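Local coordinates for protein probable molybdenum cofactor guanylyltransferase (PDB 2E8B) that probably transfers GMP from GTP to the molybdopterin cofactor, yielding the guanine dinucleotide form of the molybdenum cofactor, at residues K123-L134 against G168-R179. Residues are numbered along the deposited sequence; the frame is centred on the assembly and turned at random.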
loop_
_atom_site.group_PDB
_atom_site.type_symbol
_atom_site.label_atom_id
_atom_site.label_comp_id
_atom_site.label_asym_id
_atom_site.label_seq_id
_atom_site.Cartn_x
_atom_site.Cartn_y
_atom_site.Cartn_z
ATOM N N LYS A 123 -14.135 -4.463 5.910
ATOM C CA LYS A 123 -15.518 -4.054 5.681
ATOM C C LYS A 123 -15.503 -3.012 4.561
ATOM O O LYS A 123 -14.649 -2.125 4.540
ATOM C CB LYS A 123 -16.121 -3.442 6.951
ATOM C CG LYS A 123 -16.442 -4.472 8.018
ATOM C CD LYS A 123 -16.871 -3.823 9.327
ATOM C CE LYS A 123 -17.363 -4.869 10.325
ATOM N NZ LYS A 123 -18.622 -5.497 9.835
ATOM N N GLU A 124 -16.443 -3.126 3.630
ATOM C CA GLU A 124 -16.538 -2.195 2.511
ATOM C C GLU A 124 -16.853 -0.774 2.988
ATOM O O GLU A 124 -17.445 -0.590 4.048
ATOM C CB GLU A 124 -17.617 -2.672 1.538
ATOM C CG GLU A 124 -17.277 -3.987 0.846
ATOM C CD GLU A 124 -18.398 -4.484 -0.048
ATOM O OE1 GLU A 124 -18.823 -3.729 -0.946
ATOM O OE2 GLU A 124 -18.853 -5.630 0.148
ATOM N N PRO A 125 -16.463 0.251 2.207
ATOM C CA PRO A 125 -15.755 0.147 0.930
ATOM C C PRO A 125 -14.238 0.146 1.089
ATOM O O PRO A 125 -13.515 -0.215 0.164
ATOM C CB PRO A 125 -16.246 1.376 0.174
ATOM C CG PRO A 125 -16.319 2.392 1.254
ATOM C CD PRO A 125 -16.948 1.630 2.414
ATOM N N VAL A 126 -13.775 0.562 2.262
ATOM C CA VAL A 126 -12.349 0.625 2.572
ATOM C C VAL A 126 -12.122 0.361 4.053
ATOM O O VAL A 126 -12.895 0.806 4.895
ATOM C CB VAL A 126 -11.766 2.022 2.277
ATOM C CG1 VAL A 126 -10.265 2.027 2.560
ATOM C CG2 VAL A 126 -12.053 2.421 0.856
ATOM N N SER A 127 -11.059 -0.372 4.363
ATOM C CA SER A 127 -10.690 -0.650 5.745
ATOM C C SER A 127 -9.194 -0.408 5.813
ATOM O O SER A 127 -8.421 -1.054 5.104
ATOM C CB SER A 127 -11.006 -2.098 6.129
ATOM O OG SER A 127 -12.404 -2.272 6.297
ATOM N N VAL A 128 -8.791 0.542 6.644
ATOM C CA VAL A 128 -7.382 0.863 6.771
ATOM C C VAL A 128 -6.918 0.777 8.209
ATOM O O VAL A 128 -7.694 0.987 9.147
ATOM C CB VAL A 128 -7.078 2.274 6.235
ATOM C CG1 VAL A 128 -7.081 2.269 4.713
ATOM C CG2 VAL A 128 -8.108 3.253 6.761
ATOM N N ALA A 129 -5.639 0.467 8.371
ATOM C CA ALA A 129 -5.027 0.338 9.684
ATOM C C ALA A 129 -4.993 1.664 10.436
ATOM O O ALA A 129 -4.747 2.714 9.850
ATOM C CB ALA A 129 -3.608 -0.214 9.534
ATOM N N LYS A 130 -5.231 1.602 11.741
ATOM C CA LYS A 130 -5.230 2.792 12.575
ATOM C C LYS A 130 -4.484 2.595 13.889
ATOM O O LYS A 130 -4.841 1.743 14.703
ATOM C CB LYS A 130 -6.675 3.229 12.870
ATOM C CG LYS A 130 -6.810 4.421 13.813
ATOM C CD LYS A 130 -6.254 5.692 13.197
ATOM C CE LYS A 130 -6.403 6.881 14.138
ATOM N NZ LYS A 130 -7.828 7.190 14.449
ATOM N N THR A 131 -3.419 3.371 14.066
ATOM C CA THR A 131 -2.642 3.361 15.299
ATOM C C THR A 131 -2.899 4.783 15.767
ATOM O O THR A 131 -4.051 5.207 15.817
ATOM C CB THR A 131 -1.134 3.172 15.042
ATOM O OG1 THR A 131 -0.652 4.221 14.195
ATOM C CG2 THR A 131 -0.863 1.829 14.390
ATOM N N GLU A 132 -1.846 5.523 16.099
ATOM C CA GLU A 132 -2.020 6.911 16.500
ATOM C C GLU A 132 -2.310 7.657 15.206
ATOM O O GLU A 132 -2.983 8.684 15.195
ATOM C CB GLU A 132 -0.738 7.455 17.129
ATOM C CG GLU A 132 -0.430 6.879 18.495
ATOM C CD GLU A 132 -1.478 7.257 19.517
ATOM O OE1 GLU A 132 -1.716 8.473 19.690
ATOM O OE2 GLU A 132 -2.064 6.348 20.144
ATOM N N LYS A 133 -1.799 7.101 14.114
ATOM C CA LYS A 133 -1.957 7.663 12.780
ATOM C C LYS A 133 -2.875 6.806 11.914
ATOM O O LYS A 133 -2.990 5.600 12.124
ATOM C CB LYS A 133 -0.585 7.755 12.103
ATOM C CG LYS A 133 -0.633 7.956 10.595
ATOM C CD LYS A 133 0.764 7.998 9.995
ATOM C CE LYS A 133 0.697 8.169 8.489
ATOM N NZ LYS A 133 2.038 8.411 7.899
ATOM N N LEU A 134 -3.532 7.438 10.945
ATOM C CA LEU A 134 -4.395 6.701 10.030
ATOM C C LEU A 134 -3.489 6.243 8.886
ATOM O O LEU A 134 -2.920 7.067 8.166
ATOM C CB LEU A 134 -5.501 7.602 9.478
ATOM C CG LEU A 134 -6.456 6.912 8.500
ATOM C CD1 LEU A 134 -7.265 5.853 9.242
ATOM C CD2 LEU A 134 -7.378 7.938 7.854
ATOM N N GLY A 168 -16.153 7.230 2.471
ATOM C CA GLY A 168 -16.398 6.539 3.723
ATOM C C GLY A 168 -15.327 5.482 3.938
ATOM O O GLY A 168 -14.808 4.915 2.977
ATOM N N TYR A 169 -14.983 5.212 5.189
ATOM C CA TYR A 169 -13.961 4.215 5.471
ATOM C C TYR A 169 -14.078 3.656 6.872
ATOM O O TYR A 169 -14.687 4.266 7.760
ATOM C CB TYR A 169 -12.566 4.812 5.258
ATOM C CG TYR A 169 -12.189 5.895 6.243
ATOM C CD1 TYR A 169 -12.590 7.216 6.041
ATOM C CD2 TYR A 169 -11.408 5.608 7.368
ATOM C CE1 TYR A 169 -12.221 8.226 6.927
ATOM C CE2 TYR A 169 -11.034 6.612 8.256
ATOM C CZ TYR A 169 -11.439 7.915 8.029
ATOM O OH TYR A 169 -11.055 8.916 8.893
ATOM N N ASN A 170 -13.495 2.479 7.062
ATOM C CA ASN A 170 -13.517 1.810 8.349
ATOM C C ASN A 170 -12.113 1.727 8.929
ATOM O O ASN A 170 -11.172 1.355 8.227
ATOM C CB ASN A 170 -14.080 0.400 8.184
ATOM C CG ASN A 170 -15.481 0.403 7.614
ATOM O OD1 ASN A 170 -16.434 0.778 8.291
ATOM N ND2 ASN A 170 -15.611 0.000 6.355
ATOM N N GLU A 171 -11.971 2.084 10.201
ATOM C CA GLU A 171 -10.675 2.011 10.862
ATOM C C GLU A 171 -10.513 0.643 11.499
ATOM O O GLU A 171 -11.440 0.122 12.126
ATOM C CB GLU A 171 -10.549 3.030 11.995
ATOM C CG GLU A 171 -10.458 4.487 11.610
ATOM C CD GLU A 171 -10.121 5.348 12.822
ATOM O OE1 GLU A 171 -10.450 4.936 13.962
ATOM O OE2 GLU A 171 -9.538 6.435 12.642
ATOM N N VAL A 172 -9.336 0.059 11.342
ATOM C CA VAL A 172 -9.057 -1.217 11.976
ATOM C C VAL A 172 -8.046 -0.851 13.051
ATOM O O VAL A 172 -6.894 -0.555 12.747
ATOM C CB VAL A 172 -8.442 -2.229 10.987
ATOM C CG1 VAL A 172 -8.113 -3.525 11.713
ATOM C CG2 VAL A 172 -9.410 -2.505 9.853
ATOM N N GLU A 173 -8.498 -0.810 14.302
ATOM C CA GLU A 173 -7.619 -0.466 15.415
ATOM C C GLU A 173 -6.577 -1.563 15.550
ATOM O O GLU A 173 -6.907 -2.711 15.855
ATOM C CB GLU A 173 -8.418 -0.350 16.713
ATOM C CG GLU A 173 -7.581 0.066 17.911
ATOM C CD GLU A 173 -8.382 0.082 19.199
ATOM O OE1 GLU A 173 -9.373 0.835 19.272
ATOM O OE2 GLU A 173 -8.021 -0.662 20.138
ATOM N N ILE A 174 -5.320 -1.214 15.307
ATOM C CA ILE A 174 -4.247 -2.192 15.384
ATOM C C ILE A 174 -3.933 -2.574 16.816
ATOM O O ILE A 174 -3.744 -1.707 17.672
ATOM C CB ILE A 174 -2.966 -1.663 14.702
ATOM C CG1 ILE A 174 -3.243 -1.424 13.214
ATOM C CG2 ILE A 174 -1.821 -2.648 14.884
ATOM C CD1 ILE A 174 -3.749 -2.656 12.470
ATOM N N PRO A 175 -3.895 -3.888 17.101
ATOM C CA PRO A 175 -3.595 -4.372 18.447
ATOM C C PRO A 175 -2.271 -3.795 18.917
ATOM O O PRO A 175 -1.337 -3.637 18.131
ATOM C CB PRO A 175 -3.531 -5.882 18.265
ATOM C CG PRO A 175 -4.549 -6.134 17.198
ATOM C CD PRO A 175 -4.268 -5.003 16.211
ATOM N N GLU A 176 -2.201 -3.483 20.206
ATOM C CA GLU A 176 -1.007 -2.905 20.805
ATOM C C GLU A 176 0.311 -3.536 20.359
ATOM O O GLU A 176 1.248 -2.824 19.987
ATOM C CB GLU A 176 -1.117 -2.970 22.333
ATOM C CG GLU A 176 0.165 -2.637 23.092
ATOM C CD GLU A 176 0.732 -1.270 22.759
ATOM O OE1 GLU A 176 -0.017 -0.409 22.255
ATOM O OE2 GLU A 176 1.932 -1.050 23.020
ATOM N N GLU A 177 0.385 -4.863 20.372
ATOM C CA GLU A 177 1.624 -5.528 20.001
ATOM C C GLU A 177 1.974 -5.530 18.518
ATOM O O GLU A 177 3.014 -6.052 18.130
ATOM C CB GLU A 177 1.639 -6.951 20.567
ATOM C CG GLU A 177 1.696 -6.955 22.097
ATOM C CD GLU A 177 2.168 -8.274 22.676
ATOM O OE1 GLU A 177 3.151 -8.838 22.152
ATOM O OE2 GLU A 177 1.567 -8.736 23.669
ATOM N N LEU A 178 1.120 -4.930 17.694
ATOM C CA LEU A 178 1.378 -4.860 16.261
ATOM C C LEU A 178 1.515 -3.414 15.800
ATOM O O LEU A 178 1.790 -3.152 14.634
ATOM C CB LEU A 178 0.251 -5.531 15.467
ATOM C CG LEU A 178 0.163 -7.057 15.535
ATOM C CD1 LEU A 178 -0.982 -7.536 14.656
ATOM C CD2 LEU A 178 1.478 -7.668 15.076
ATOM N N ARG A 179 1.333 -2.469 16.715
ATOM C CA ARG A 179 1.425 -1.067 16.328
ATOM C C ARG A 179 2.797 -0.679 15.790
ATOM O O ARG A 179 2.898 0.128 14.867
ATOM C CB ARG A 179 1.036 -0.173 17.506
ATOM C CG ARG A 179 -0.473 -0.163 17.773
ATOM C CD ARG A 179 -0.802 0.298 19.178
ATOM N NE ARG A 179 -0.335 1.651 19.470
ATOM C CZ ARG A 179 -1.051 2.755 19.281
ATOM N NH1 ARG A 179 -2.282 2.685 18.793
ATOM N NH2 ARG A 179 -0.538 3.936 19.597
HETATM O O HOH W 1 -3.783 0.979 17.565
HETATM O O HOH W 2 -4.672 4.882 19.137
#
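One side-chain amide, N170 ND2, reaches the carbonyls of K123 and E124, just before strand 126-130, and of V126, its first residue. Its bond to E124 O (3.0 Å) lies in the amide plane but meets that oxygen from above the carbonyl plane, while those to K123 O and V126 O are weak. With CG beside its own backbone N (chi1 -59°), the N170 amide reaches back over the cis peptide before P125. V126 O also accepts N170 N at 2.8 Å, the first rung of a parallel ladder that alternates through V128 and K130 to I174 N and adds strand 170-173 to the sheet of the GT-A-like nucleotidyltransferase domain. On the face carrying V128 and K130, the lysine chain bends at chi2 (66°) across the E171 carboxylate, bringing K130 NZ to 2.6 Å from E171 OE2 in a salt bridge, on the syn side but 31° out of the carboxylate plane. The Y169 ring continues this face, with L134 CD2 3.9 Å from Y169 CE2. A129 CB meets I174 CD1 on the other face, where helix 112-120 packs Y117 on V172. Past the strands, R179 NH2 forms a salt bridge with E132 OE2 (2.9 Å), using its anti lone pair, and T131 CB lies over one guanidinium face. With two N-H groups for three acceptors, N170 ND2 shares its grip, while the ion pairs probably add electrostatic hold at the more exposed margin.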